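Predicted metal-dependent hydrolase of the TIM-barrel fold (Lactobacillus casei, PDB 2QPX) probably acts as a metal-dependent hydrolase of the amidohydrolase type, holding two zinc ions in a TIM-barrel active site. Local coordinates at residues His18-Ile23 / Ala316-Thr321; Leu176-Val181 / Tyr209-Val214; Leu289-Pro294 / Pro323-Leu328. All blocks are in the same frame, centred on the assembly; numbering follows the deposited sequence.

Contact 1: His18-Ile23 / Ala316-Thr321; sequences HCHFLI and ASDAST. With ZN (zinc ion), chain B.
His18-Ile23 and Ala316-Thr321 run nearly parallel, joined by four backbone hydrogen bonds. Asp318 N donates to His18 O at 3.0 Å. Thr321 is held on both sides of its backbone: its N reaches Phe21 O, and its O takes the N-H of Ile23, with Ile23 N to Thr321 O at 2.9 Å. These two bonds make a single beta bridge between Leu22 and Thr321. The bond from His20 N to Ala319 O is weak.

The side chains meet on a zinc ion. His18 NE2, His20 NE2 and Asp318 OD1 each bind the zinc at 2.1 Å. His18 carries CG anti to its backbone N (chi1 176°). Its side chain lies beside that of Asp318 and points the same way, ring and carboxylate 30° apart. His20 comes in obliquely, its ring turned 63° from the carboxylate. His18 NE2 and Asp318 OD1 are 2.9 Å apart because both bind the metal. This is the zinc site of an amidohydrolase-type TIM barrel: an HxH pair from the strand 14-19 end and an aspartate after strand 313-314. Carboxylated Lys167 completes the site and also binds the second zinc, with His228 and His264.

Water 1 binds the zinc and donates a hydrogen bond to Asp318 OD2 at 2.7 Å. Second-shell bonds fix the rings: His18 ND1 pairs with Gln226, and His20 ND1 makes a weak bond to Asp101 O. Ser317 OG accepts from Ala319 N at 2.9 Å, an ST turn that spans Asp318, and also bonds to Asp16. Past the metal, methyl contacts join the backbone bonds: Ile23 and Thr321 lie side by side, with Ile23 CD1 on Thr321 CG2 at 3.6 Å.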
ATOM      1  N   HIS A  18     -16.365  19.090  -1.078  1.00 13.98           N
ATOM      2  CA  HIS A  18     -17.121  18.006  -1.653  1.00 13.06           C
ATOM      3  C   HIS A  18     -17.944  17.301  -0.591  1.00 13.18           C
ATOM      4  O   HIS A  18     -17.386  16.593   0.262  1.00 13.40           O
ATOM      5  CB  HIS A  18     -16.213  16.990  -2.350  1.00 13.90           C
ATOM      6  CG  HIS A  18     -16.986  15.824  -2.869  1.00 13.92           C
ATOM      7  ND1 HIS A  18     -17.667  15.851  -4.068  1.00 15.11           N
ATOM      8  CD2 HIS A  18     -17.250  14.625  -2.310  1.00 15.64           C
ATOM      9  CE1 HIS A  18     -18.297  14.695  -4.237  1.00 15.34           C
ATOM     10  NE2 HIS A  18     -18.079  13.942  -3.173  1.00 15.25           N
ATOM     11  N   CYS A  19     -19.263  17.419  -0.706  1.00 13.36           N
ATOM     12  CA  CYS A  19     -20.173  16.776   0.236  1.00 12.71           C
ATOM     13  C   CYS A  19     -21.537  16.623  -0.432  1.00 13.83           C
ATOM     14  O   CYS A  19     -21.679  16.842  -1.629  1.00 14.60           O
ATOM     15  CB  CYS A  19     -20.198  17.554   1.567  1.00 13.68           C
ATOM     16  SG  CYS A  19     -20.677  19.291   1.363  1.00 15.79           S
ATOM     17  N   HIS A  20     -22.542  16.253   0.346  1.00 14.25           N
ATOM     18  CA  HIS A  20     -23.788  15.736  -0.185  1.00 14.43           C
ATOM     19  C   HIS A  20     -25.012  16.198   0.646  1.00 14.30           C
ATOM     20  O   HIS A  20     -24.905  16.675   1.795  1.00 14.15           O
ATOM     21  CB  HIS A  20     -23.718  14.217  -0.227  1.00 14.00           C
ATOM     22  CG  HIS A  20     -22.718  13.696  -1.224  1.00 14.92           C
ATOM     23  ND1 HIS A  20     -22.896  13.824  -2.580  1.00 17.25           N
ATOM     24  CD2 HIS A  20     -21.528  13.058  -1.058  1.00 17.66           C
ATOM     25  CE1 HIS A  20     -21.834  13.317  -3.211  1.00 17.08           C
ATOM     26  NE2 HIS A  20     -20.990  12.838  -2.310  1.00 16.27           N
ATOM     27  N   PHE A  21     -26.183  16.091   0.032  1.00 13.93           N
ATOM     28  CA  PHE A  21     -27.412  16.513   0.669  1.00 14.11           C
ATOM     29  C   PHE A  21     -27.648  15.831   2.011  1.00 15.14           C
ATOM     30  O   PHE A  21     -27.367  14.632   2.211  1.00 14.64           O
ATOM     31  CB  PHE A  21     -28.618  16.141  -0.168  1.00 16.36           C
ATOM     32  CG  PHE A  21     -28.724  16.839  -1.486  1.00 16.49           C
ATOM     33  CD1 PHE A  21     -28.854  18.192  -1.590  1.00 19.03           C
ATOM     34  CD2 PHE A  21     -28.725  16.092  -2.659  1.00 17.70           C
ATOM     35  CE1 PHE A  21     -29.020  18.813  -2.834  1.00 19.82           C
ATOM     36  CE2 PHE A  21     -28.868  16.711  -3.882  1.00 19.58           C
ATOM     37  CZ  PHE A  21     -29.022  18.067  -3.960  1.00 20.12           C
ATOM     38  N   LEU A  22     -28.241  16.615   2.913  1.00 15.14           N
ATOM     39  CA  LEU A  22     -28.849  16.088   4.125  1.00 14.04           C
ATOM     40  C   LEU A  22     -30.254  15.559   3.867  1.00 16.04           C
ATOM     41  O   LEU A  22     -30.863  15.890   2.847  1.00 17.86           O
ATOM     42  CB  LEU A  22     -28.886  17.187   5.227  1.00 16.25           C
ATOM     43  CG  LEU A  22     -27.529  17.740   5.675  1.00 17.58           C
ATOM     44  CD1 LEU A  22     -27.744  19.078   6.438  1.00 23.06           C
ATOM     45  CD2 LEU A  22     -26.836  16.737   6.580  1.00 18.70           C
ATOM     46  N   ILE A  23     -30.764  14.776   4.819  1.00 16.54           N
ATOM     47  CA  ILE A  23     -32.136  14.305   4.782  1.00 16.48           C
ATOM     48  C   ILE A  23     -33.003  15.009   5.818  1.00 16.69           C
ATOM     49  O   ILE A  23     -32.528  15.683   6.716  1.00 17.07           O
ATOM     50  CB  ILE A  23     -32.223  12.764   4.959  1.00 16.65           C
ATOM     51  CG1 ILE A  23     -31.958  12.328   6.408  1.00 17.07           C
ATOM     52  CG2 ILE A  23     -31.335  12.032   3.897  1.00 18.91           C
ATOM     53  CD1 ILE A  23     -32.296  10.863   6.693  1.00 17.65           C
ATOM     54  N   ALA A 316     -12.274  17.793   2.887  1.00 13.98           N
ATOM     55  CA  ALA A 316     -13.660  17.527   2.558  1.00 13.52           C
ATOM     56  C   ALA A 316     -14.161  16.445   3.484  1.00 14.31           C
ATOM     57  O   ALA A 316     -13.382  15.669   4.015  1.00 14.52           O
ATOM     58  CB  ALA A 316     -13.873  17.070   1.085  1.00 14.23           C
ATOM     59  N   SER A 317     -15.478  16.413   3.689  1.00 15.08           N
ATOM     60  CA  SER A 317     -16.129  15.343   4.455  1.00 15.38           C
ATOM     61  C   SER A 317     -16.657  14.185   3.615  1.00 14.96           C
ATOM     62  O   SER A 317     -16.699  13.039   4.067  1.00 16.41           O
ATOM     63  CB  SER A 317     -17.306  15.923   5.270  1.00 15.75           C
ATOM     64  OG  SER A 317     -18.348  16.367   4.412  1.00 14.55           O
ATOM     65  N   ASP A 318     -17.077  14.469   2.386  1.00 14.81           N
ATOM     66  CA  ASP A 318     -17.888  13.525   1.619  1.00 12.76           C
ATOM     67  C   ASP A 318     -19.165  13.112   2.370  1.00 14.65           C
ATOM     68  O   ASP A 318     -19.749  12.052   2.081  1.00 17.35           O
ATOM     69  CB  ASP A 318     -17.104  12.256   1.147  1.00 15.43           C
ATOM     70  CG  ASP A 318     -17.797  11.569  -0.009  1.00 15.78           C
ATOM     71  OD1 ASP A 318     -18.423  12.260  -0.818  1.00 15.79           O
ATOM     72  OD2 ASP A 318     -17.719  10.338  -0.168  1.00 22.05           O
ATOM     73  N   ALA A 319     -19.613  13.955   3.299  1.00 13.16           N
ATOM     74  CA  ALA A 319     -20.707  13.588   4.159  1.00 13.94           C
ATOM     75  C   ALA A 319     -22.063  13.790   3.472  1.00 14.20           C
ATOM     76  O   ALA A 319     -22.238  14.709   2.662  1.00 14.39           O
ATOM     77  CB  ALA A 319     -20.653  14.415   5.467  1.00 14.00           C
ATOM     78  N   SER A 320     -23.024  12.928   3.823  1.00 14.05           N
ATOM     79  CA  SER A 320     -24.421  13.098   3.453  1.00 13.97           C
ATOM     80  C   SER A 320     -25.272  12.865   4.657  1.00 14.46           C
ATOM     81  O   SER A 320     -24.811  12.374   5.692  1.00 15.64           O
ATOM     82  CB  SER A 320     -24.896  12.127   2.355  1.00 15.52           C
ATOM     83  OG  SER A 320     -25.156  10.828   2.817  1.00 16.12           O
ATOM     84  N   THR A 321     -26.553  13.164   4.456  1.00 14.73           N
ATOM     85  CA  THR A 321     -27.666  12.645   5.252  1.00 13.53           C
ATOM     86  C   THR A 321     -27.862  13.334   6.607  1.00 14.39           C
ATOM     87  O   THR A 321     -28.904  13.931   6.843  1.00 15.63           O
ATOM     88  CB  THR A 321     -27.557  11.082   5.379  1.00 13.51           C
ATOM     89  OG1 THR A 321     -27.572  10.497   4.079  1.00 15.41           O
ATOM     90  CG2 THR A 321     -28.718  10.488   6.229  1.00 14.88           C
TER
HETATM   91 ZN    ZN B 376     -19.092  12.133  -2.797  0.70 14.91          ZN
HETATM   92  O   HOH W   1     -18.706  10.106  -2.623  1.00 29.42           O

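Contact 2: Leu176-Val181 / Tyr209-Val214; sequences LHLEPV and YMLYHV
Tyr212 OH donates a weak hydrogen bond to Leu178 O, with OH and O 3.3 Å apart. The same hydroxyl touches Pro180 CD at 3.5 Å. From Leu178 to Pro180 the chain passes from the edge of the Tyr212 ring to over one face. Leu178 C lies at the ring edge, near its plane. Glu179 C is 3.4 Å from Tyr212 CE1. Pro180 then covers one face: its CA sits 4.0 Å above the ring plane, over the centre, and its CG and CD reach the CE2 and CZ side. Tyr212 CB points toward the loop, and CG is anti to the carbonyl carbon (chi1 -84°). The ring also meets Tyr249 edge-to-face. An alanine in place of Tyr212 would probably leave a gap beneath Pro180 and Leu178 O without its weak hydroxyl partner.

Two smaller patches flank the tyrosine. On one, Leu178 CD2 touches Leu211 CD1 at 3.8 Å, the two side chains crossing at about a right angle. Both leucines also rest on Phe227 of strand 225-229, next in sequence to the zinc ligand His228. On the other, Val181 O meets the edge of the Tyr209 ring, near its plane, with O 3.3 Å from CD2. Val181 CB packs on Tyr209 CB. Within the helix, His213 CD2 lies over the centre of the Tyr209 ring.

The contact lays the loop between helices 170-173 and 183-196 on helix 204-221, an outer helix of the TIM barrel that precedes barrel strand 225-229. Glu179 N adds a bond to Asp208 of that helix. With one weak hydrogen bond between the two segments, cohesion here probably comes mainly from packing of the tyrosine rings, Pro180, Val181 and the leucines.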
ATOM      1  N   LEU A 176     -10.766   4.174 -13.738  1.00 16.50           N
ATOM      2  CA  LEU A 176     -10.006   5.395 -13.975  1.00 16.54           C
ATOM      3  C   LEU A 176      -8.885   5.292 -15.019  1.00 17.30           C
ATOM      4  O   LEU A 176      -8.079   6.209 -15.148  1.00 17.93           O
ATOM      5  CB  LEU A 176      -9.430   5.965 -12.669  1.00 17.02           C
ATOM      6  CG  LEU A 176     -10.459   6.473 -11.652  1.00 16.46           C
ATOM      7  CD1 LEU A 176      -9.720   6.855 -10.361  1.00 18.51           C
ATOM      8  CD2 LEU A 176     -11.230   7.640 -12.273  1.00 17.90           C
ATOM      9  N   HIS A 177      -8.856   4.190 -15.791  1.00 17.35           N
ATOM     10  CA  HIS A 177      -7.866   4.044 -16.840  0.50 17.59           C
ATOM     11  C   HIS A 177      -8.365   4.778 -18.081  1.00 18.07           C
ATOM     12  O   HIS A 177      -8.771   4.170 -19.077  1.00 19.29           O
ATOM     13  CB  HIS A 177      -7.608   2.560 -17.103  0.50 17.01           C
ATOM     14  CG  HIS A 177      -6.311   2.288 -17.784  0.50 18.28           C
ATOM     15  ND1 HIS A 177      -5.582   3.262 -18.437  0.50 18.98           N
ATOM     16  CD2 HIS A 177      -5.658   1.121 -17.984  0.50 18.30           C
ATOM     17  CE1 HIS A 177      -4.515   2.705 -18.985  0.50 24.70           C
ATOM     18  NE2 HIS A 177      -4.530   1.414 -18.705  0.50 22.64           N
ATOM     19  N   LEU A 178      -8.327   6.102 -18.031  1.00 17.51           N
ATOM     20  CA  LEU A 178      -8.957   6.938 -19.023  1.00 18.27           C
ATOM     21  C   LEU A 178      -8.088   6.978 -20.290  1.00 21.13           C
ATOM     22  O   LEU A 178      -6.882   7.212 -20.218  1.00 25.82           O
ATOM     23  CB  LEU A 178      -9.141   8.341 -18.486  1.00 20.56           C
ATOM     24  CG  LEU A 178      -9.848   8.514 -17.146  1.00 18.79           C
ATOM     25  CD1 LEU A 178      -9.849   9.981 -16.730  1.00 20.90           C
ATOM     26  CD2 LEU A 178     -11.274   7.915 -17.090  1.00 22.26           C
ATOM     27  N   GLU A 179      -8.696   6.690 -21.440  1.00 19.08           N
ATOM     28  CA  GLU A 179      -7.962   6.734 -22.697  1.00 20.26           C
ATOM     29  C   GLU A 179      -8.853   7.409 -23.726  1.00 17.45           C
ATOM     30  O   GLU A 179     -10.070   7.263 -23.687  1.00 17.69           O
ATOM     31  CB  GLU A 179      -7.574   5.320 -23.146  1.00 21.59           C
ATOM     32  CG  GLU A 179      -6.505   4.641 -22.274  1.00 26.82           C
ATOM     33  CD  GLU A 179      -6.010   3.274 -22.833  1.00 35.05           C
ATOM     34  OE1 GLU A 179      -6.784   2.292 -22.845  1.00 43.76           O
ATOM     35  OE2 GLU A 179      -4.827   3.196 -23.259  1.00 47.31           O
ATOM     36  N   PRO A 180      -8.251   8.098 -24.694  1.00 17.72           N
ATOM     37  CA  PRO A 180      -9.046   8.722 -25.736  1.00 15.55           C
ATOM     38  C   PRO A 180      -9.827   7.699 -26.553  1.00 16.13           C
ATOM     39  O   PRO A 180      -9.390   6.567 -26.775  1.00 18.30           O
ATOM     40  CB  PRO A 180      -8.019   9.425 -26.633  1.00 19.49           C
ATOM     41  CG  PRO A 180      -6.741   9.385 -25.910  1.00 23.08           C
ATOM     42  CD  PRO A 180      -6.807   8.339 -24.849  1.00 20.56           C
ATOM     43  N   VAL A 181     -10.992   8.144 -26.981  1.00 15.48           N
ATOM     44  CA  VAL A 181     -11.962   7.341 -27.735  1.00 16.14           C
ATOM     45  C   VAL A 181     -12.444   8.106 -28.957  1.00 17.20           C
ATOM     46  O   VAL A 181     -12.794   9.295 -28.905  1.00 17.41           O
ATOM     47  CB  VAL A 181     -13.214   7.039 -26.839  1.00 14.78           C
ATOM     48  CG1 VAL A 181     -14.300   6.291 -27.615  1.00 17.23           C
ATOM     49  CG2 VAL A 181     -12.779   6.261 -25.573  1.00 16.15           C
ATOM     50  N   TYR A 209     -14.890   9.192 -23.763  1.00 13.75           N
ATOM     51  CA  TYR A 209     -15.085  10.256 -24.771  1.00 14.31           C
ATOM     52  C   TYR A 209     -15.563  11.557 -24.087  1.00 13.29           C
ATOM     53  O   TYR A 209     -15.042  12.675 -24.340  1.00 15.46           O
ATOM     54  CB  TYR A 209     -16.115   9.809 -25.836  1.00 14.57           C
ATOM     55  CG  TYR A 209     -16.376  10.825 -26.893  1.00 16.14           C
ATOM     56  CD1 TYR A 209     -17.320  11.821 -26.731  1.00 15.62           C
ATOM     57  CD2 TYR A 209     -15.652  10.791 -28.095  1.00 15.01           C
ATOM     58  CE1 TYR A 209     -17.552  12.751 -27.750  1.00 18.22           C
ATOM     59  CE2 TYR A 209     -15.846  11.704 -29.077  1.00 17.61           C
ATOM     60  CZ  TYR A 209     -16.782  12.689 -28.917  1.00 18.30           C
ATOM     61  OH  TYR A 209     -16.970  13.622 -29.901  1.00 21.07           O
HETATM   62  N   MSE A 210     -16.608  11.429 -23.258  1.00 13.54           N
HETATM   63  CA  MSE A 210     -17.192  12.552 -22.566  0.50 14.09           C
HETATM   64  C   MSE A 210     -16.128  13.292 -21.769  1.00 14.11           C
HETATM   65  O   MSE A 210     -16.026  14.533 -21.833  1.00 15.77           O
HETATM   66  CB  MSE A 210     -18.250  12.029 -21.600  0.50 14.83           C
HETATM   67  CG  MSE A 210     -18.954  13.087 -20.818  0.50 13.73           C
HETATM   68 SE   MSE A 210     -19.966  12.408 -19.281  0.40 16.74          SE
HETATM   69  CE  MSE A 210     -18.531  12.142 -17.968  0.50 19.14           C
ATOM     70  N   LEU A 211     -15.328  12.538 -21.002  1.00 13.27           N
ATOM     71  CA  LEU A 211     -14.346  13.206 -20.132  1.00 13.73           C
ATOM     72  C   LEU A 211     -13.269  13.961 -20.924  1.00 14.30           C
ATOM     73  O   LEU A 211     -12.856  15.072 -20.544  1.00 14.92           O
ATOM     74  CB  LEU A 211     -13.722  12.190 -19.184  1.00 13.59           C
ATOM     75  CG  LEU A 211     -14.676  11.684 -18.091  1.00 12.96           C
ATOM     76  CD1 LEU A 211     -14.079  10.434 -17.418  1.00 17.09           C
ATOM     77  CD2 LEU A 211     -15.007  12.838 -17.114  1.00 16.06           C
ATOM     78  N   TYR A 212     -12.800  13.373 -22.023  1.00 14.55           N
ATOM     79  CA  TYR A 212     -11.812  14.062 -22.855  1.00 15.38           C
ATOM     80  C   TYR A 212     -12.420  15.275 -23.530  1.00 14.89           C
ATOM     81  O   TYR A 212     -11.790  16.318 -23.634  1.00 16.90           O
ATOM     82  CB  TYR A 212     -11.202  13.113 -23.907  1.00 15.24           C
ATOM     83  CG  TYR A 212     -10.035  12.286 -23.357  1.00 16.36           C
ATOM     84  CD1 TYR A 212     -10.246  11.136 -22.623  1.00 16.08           C
ATOM     85  CD2 TYR A 212      -8.693  12.685 -23.543  1.00 17.17           C
ATOM     86  CE1 TYR A 212      -9.187  10.398 -22.124  1.00 16.64           C
ATOM     87  CE2 TYR A 212      -7.625  11.948 -23.011  1.00 19.74           C
ATOM     88  CZ  TYR A 212      -7.876  10.817 -22.308  1.00 18.60           C
ATOM     89  OH  TYR A 212      -6.842  10.077 -21.773  1.00 21.05           O
ATOM     90  N   HIS A 213     -13.663  15.160 -23.985  1.00 13.89           N
ATOM     91  CA  HIS A 213     -14.309  16.251 -24.707  1.00 15.28           C
ATOM     92  C   HIS A 213     -14.872  17.374 -23.842  1.00 15.30           C
ATOM     93  O   HIS A 213     -14.916  18.511 -24.297  1.00 17.76           O
ATOM     94  CB  HIS A 213     -15.317  15.706 -25.706  1.00 16.09           C
ATOM     95  CG  HIS A 213     -14.673  15.061 -26.876  1.00 15.88           C
ATOM     96  ND1 HIS A 213     -14.567  15.708 -28.091  1.00 23.52           N
ATOM     97  CD2 HIS A 213     -13.988  13.896 -27.006  1.00 15.88           C
ATOM     98  CE1 HIS A 213     -13.911  14.937 -28.942  1.00 21.86           C
ATOM     99  NE2 HIS A 213     -13.514  13.851 -28.314  1.00 20.34           N
ATOM    100  N   VAL A 214     -15.240  17.118 -22.592  1.00 14.70           N
ATOM    101  CA  VAL A 214     -15.710  18.199 -21.755  1.00 15.49           C
ATOM    102  C   VAL A 214     -14.556  18.986 -21.123  1.00 15.20           C
ATOM    103  O   VAL A 214     -14.776  20.094 -20.649  1.00 16.41           O
ATOM    104  CB  VAL A 214     -16.725  17.768 -20.655  1.00 15.83           C
ATOM    105  CG1 VAL A 214     -17.982  17.158 -21.292  1.00 17.00           C
ATOM    106  CG2 VAL A 214     -16.070  16.877 -19.598  1.00 16.50           C
TER

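Contact 3: Leu289-Pro294 / Pro323-Leu328; sequences LDNLGP and PEMYGL
Asn291 ND2 donates to Met325 O at 3.2 Å, in an almost straight bond (175°). The acceptor lies in the amide plane of Asn291, but the donor stands above the carbonyl plane, 46° out of it. ND2 also bonds to Ser317 O, so two backbone carbonyls fix the turn of the amide.

This is the tight part of the contact. Met325, a selenomethionine here, has CG anti to its backbone N (chi1 -176°), and CG lies 3.4 Å from Asn291 ND2. The chain is extended beyond CG. Its CE ends against Leu292, 3.7 Å from Leu292 CD2. Phe59 of helix 54-66 touches both of these side chains. On the next turn of the helix, Leu328 CD2 comes to 3.4 Å from Asn291 O.

The loose part lies at Pro294, where CB is 4.3 Å from Leu328 CD2. This side is no solvent face, as both residues are buried. Leu328 also packs on Phe346 of a second subunit, and Pro294 O bonds to Gln332 farther along helix 323-342.

Through Ser317 O, Asn291 also ties helix 289-292 to the loop that carries the zinc ligand Asp318. The contact packs two helices that follow successive strands of the TIM barrel, 282-285 and 313-314.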
ATOM      1  N   LEU A 289     -12.775   8.301   3.827  1.00 19.38           N
ATOM      2  CA  LEU A 289     -11.882   7.692   4.790  1.00 19.84           C
ATOM      3  C   LEU A 289     -11.942   8.448   6.141  1.00 21.54           C
ATOM      4  O   LEU A 289     -12.065   7.798   7.186  1.00 20.78           O
ATOM      5  CB  LEU A 289     -10.449   7.624   4.239  1.00 19.29           C
ATOM      6  CG  LEU A 289      -9.375   6.965   5.145  1.00 19.53           C
ATOM      7  CD1 LEU A 289      -8.909   7.861   6.309  1.00 19.75           C
ATOM      8  CD2 LEU A 289      -9.761   5.579   5.689  1.00 19.00           C
ATOM      9  N   ASP A 290     -11.942   9.798   6.095  0.70 19.31           N
ATOM     10  CA  ASP A 290     -11.691  10.526   7.285  0.70 18.68           C
ATOM     11  C   ASP A 290     -12.799  10.310   8.324  0.70 20.94           C
ATOM     12  O   ASP A 290     -12.497  10.261   9.514  0.70 20.56           O
ATOM     13  CB  ASP A 290     -11.309  12.018   7.024  0.70 18.78           C
ATOM     14  CG  ASP A 290     -12.304  12.849   6.203  0.70 18.04           C
ATOM     15  OD1 ASP A 290     -13.437  12.384   5.885  0.70 16.06           O
ATOM     16  OD2 ASP A 290     -11.884  14.057   5.897  0.70 17.34           O
ATOM     17  N   ASN A 291     -14.056  10.145   7.854  1.00 19.77           N
ATOM     18  CA  ASN A 291     -15.242   9.865   8.713  1.00 21.03           C
ATOM     19  C   ASN A 291     -15.611   8.385   8.796  1.00 22.07           C
ATOM     20  O   ASN A 291     -15.967   7.903   9.866  1.00 22.91           O
ATOM     21  CB  ASN A 291     -16.490  10.680   8.346  1.00 20.53           C
ATOM     22  CG  ASN A 291     -16.702  10.885   6.842  1.00 20.60           C
ATOM     23  OD1 ASN A 291     -16.118  10.190   6.014  1.00 22.15           O
ATOM     24  ND2 ASN A 291     -17.567  11.867   6.477  1.00 21.21           N
ATOM     25  N   LEU A 292     -15.556   7.659   7.693  1.00 20.00           N
ATOM     26  CA  LEU A 292     -16.026   6.246   7.730  1.00 21.50           C
ATOM     27  C   LEU A 292     -14.940   5.269   8.116  1.00 18.75           C
ATOM     28  O   LEU A 292     -15.211   4.085   8.406  1.00 21.01           O
ATOM     29  CB  LEU A 292     -16.717   5.840   6.415  1.00 21.87           C
ATOM     30  CG  LEU A 292     -17.896   6.725   5.946  1.00 20.48           C
ATOM     31  CD1 LEU A 292     -18.736   5.970   4.912  1.00 22.58           C
ATOM     32  CD2 LEU A 292     -18.752   7.177   7.119  1.00 22.24           C
ATOM     33  N   GLY A 293     -13.712   5.760   8.171  1.00 19.32           N
ATOM     34  CA  GLY A 293     -12.552   4.971   8.673  1.00 20.26           C
ATOM     35  C   GLY A 293     -11.827   5.800   9.704  1.00 20.64           C
ATOM     36  O   GLY A 293     -10.595   6.090   9.585  1.00 21.32           O
ATOM     37  N   PRO A 294     -12.556   6.190  10.748  1.00 19.49           N
ATOM     38  CA  PRO A 294     -12.052   7.243  11.628  1.00 20.97           C
ATOM     39  C   PRO A 294     -10.750   6.914  12.360  1.00 20.44           C
ATOM     40  O   PRO A 294      -9.927   7.832  12.591  1.00 21.04           O
ATOM     41  CB  PRO A 294     -13.241   7.481  12.585  1.00 20.12           C
ATOM     42  CG  PRO A 294     -13.960   6.204  12.595  1.00 21.27           C
ATOM     43  CD  PRO A 294     -13.883   5.716  11.201  1.00 19.88           C
ATOM     44  N   PRO A 323     -25.854  15.534  10.111  1.00 14.68           N
ATOM     45  CA  PRO A 323     -24.705  16.353  10.498  1.00 14.71           C
ATOM     46  C   PRO A 323     -23.613  15.615  11.237  1.00 15.10           C
ATOM     47  O   PRO A 323     -22.464  16.053  11.204  1.00 15.06           O
ATOM     48  CB  PRO A 323     -25.320  17.474  11.334  1.00 15.39           C
ATOM     49  CG  PRO A 323     -26.605  16.860  11.887  1.00 15.95           C
ATOM     50  CD  PRO A 323     -27.112  16.016  10.732  1.00 15.65           C
ATOM     51  N   GLU A 324     -23.945  14.497  11.874  1.00 15.43           N
ATOM     52  CA  GLU A 324     -22.893  13.684  12.519  1.00 16.63           C
ATOM     53  C   GLU A 324     -21.796  13.256  11.554  1.00 17.15           C
ATOM     54  O   GLU A 324     -20.637  13.135  11.959  1.00 16.74           O
ATOM     55  CB  GLU A 324     -23.462  12.422  13.166  1.00 17.73           C
ATOM     56  CG  GLU A 324     -24.362  12.662  14.351  1.00 17.27           C
ATOM     57  CD  GLU A 324     -25.842  12.903  14.021  1.00 18.73           C
ATOM     58  OE1 GLU A 324     -26.202  13.242  12.885  1.00 18.51           O
ATOM     59  OE2 GLU A 324     -26.656  12.845  14.974  1.00 19.99           O
HETATM   60  N   MSE A 325     -22.159  12.962  10.307  1.00 14.71           N
HETATM   61  CA  MSE A 325     -21.158  12.491   9.377  1.00 16.04           C
HETATM   62  C   MSE A 325     -20.240  13.647   9.004  1.00 15.64           C
HETATM   63  O   MSE A 325     -19.039  13.451   8.820  1.00 15.90           O
HETATM   64  CB  MSE A 325     -21.797  11.862   8.147  1.00 15.28           C
HETATM   65  CG  MSE A 325     -20.811  11.240   7.144  1.00 15.78           C
HETATM   66 SE   MSE A 325     -21.698  10.196   5.803  0.80 16.44          SE
HETATM   67  CE  MSE A 325     -20.107   9.657   4.770  1.00 17.64           C
ATOM     68  N   TYR A 326     -20.811  14.857   8.849  1.00 14.09           N
ATOM     69  CA  TYR A 326     -19.988  16.026   8.652  1.00 13.64           C
ATOM     70  C   TYR A 326     -19.063  16.284   9.859  1.00 14.55           C
ATOM     71  O   TYR A 326     -17.837  16.542   9.710  1.00 15.37           O
ATOM     72  CB  TYR A 326     -20.877  17.261   8.457  1.00 13.54           C
ATOM     73  CG  TYR A 326     -21.480  17.404   7.052  1.00 14.36           C
ATOM     74  CD1 TYR A 326     -22.682  16.819   6.704  1.00 14.05           C
ATOM     75  CD2 TYR A 326     -20.795  18.125   6.066  1.00 13.99           C
ATOM     76  CE1 TYR A 326     -23.195  16.966   5.428  1.00 15.59           C
ATOM     77  CE2 TYR A 326     -21.310  18.293   4.791  1.00 13.86           C
ATOM     78  CZ  TYR A 326     -22.511  17.728   4.489  1.00 13.98           C
ATOM     79  OH  TYR A 326     -22.988  17.927   3.221  1.00 14.70           O
ATOM     80  N   GLY A 327     -19.653  16.260  11.051  1.00 15.53           N
ATOM     81  CA  GLY A 327     -18.891  16.506  12.274  1.00 16.30           C
ATOM     82  C   GLY A 327     -17.754  15.530  12.486  1.00 16.05           C
ATOM     83  O   GLY A 327     -16.657  15.939  12.904  1.00 16.68           O
ATOM     84  N   LEU A 328     -18.017  14.247  12.260  1.00 16.10           N
ATOM     85  CA  LEU A 328     -16.963  13.241  12.486  1.00 15.50           C
ATOM     86  C   LEU A 328     -15.769  13.440  11.549  1.00 15.28           C
ATOM     87  O   LEU A 328     -14.616  13.358  11.959  1.00 15.33           O
ATOM     88  CB  LEU A 328     -17.483  11.812  12.410  1.00 17.35           C
ATOM     89  CG  LEU A 328     -16.496  10.701  12.803  1.00 17.45           C
ATOM     90  CD1 LEU A 328     -16.006  10.911  14.198  1.00 20.17           C
ATOM     91  CD2 LEU A 328     -17.166   9.321  12.662  1.00 18.65           C
TER

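How the contacts relate
Strand 14-19 leads into 18-23, the first half of contact 1. Its partner, 316-321, comes almost 300 residues later, so contact 1 closes the barrel between its first strand and its last. Contact 2 opens and closes within that span, tying a loop to helix 204-221; its centre is 27 Å from that of contact 1, and the two do not touch. Contact 3 opens at 289-294, before contact 1 closes, and ends at 323-328, just after, packing helix 289-292 on the start of helix 323-342. Contacts 1 and 3 therefore cross along the chain. They also touch: Tyr326 OH reaches His20 O. Contacts 2 and 3 follow in series, on opposite sides of the chain's centre.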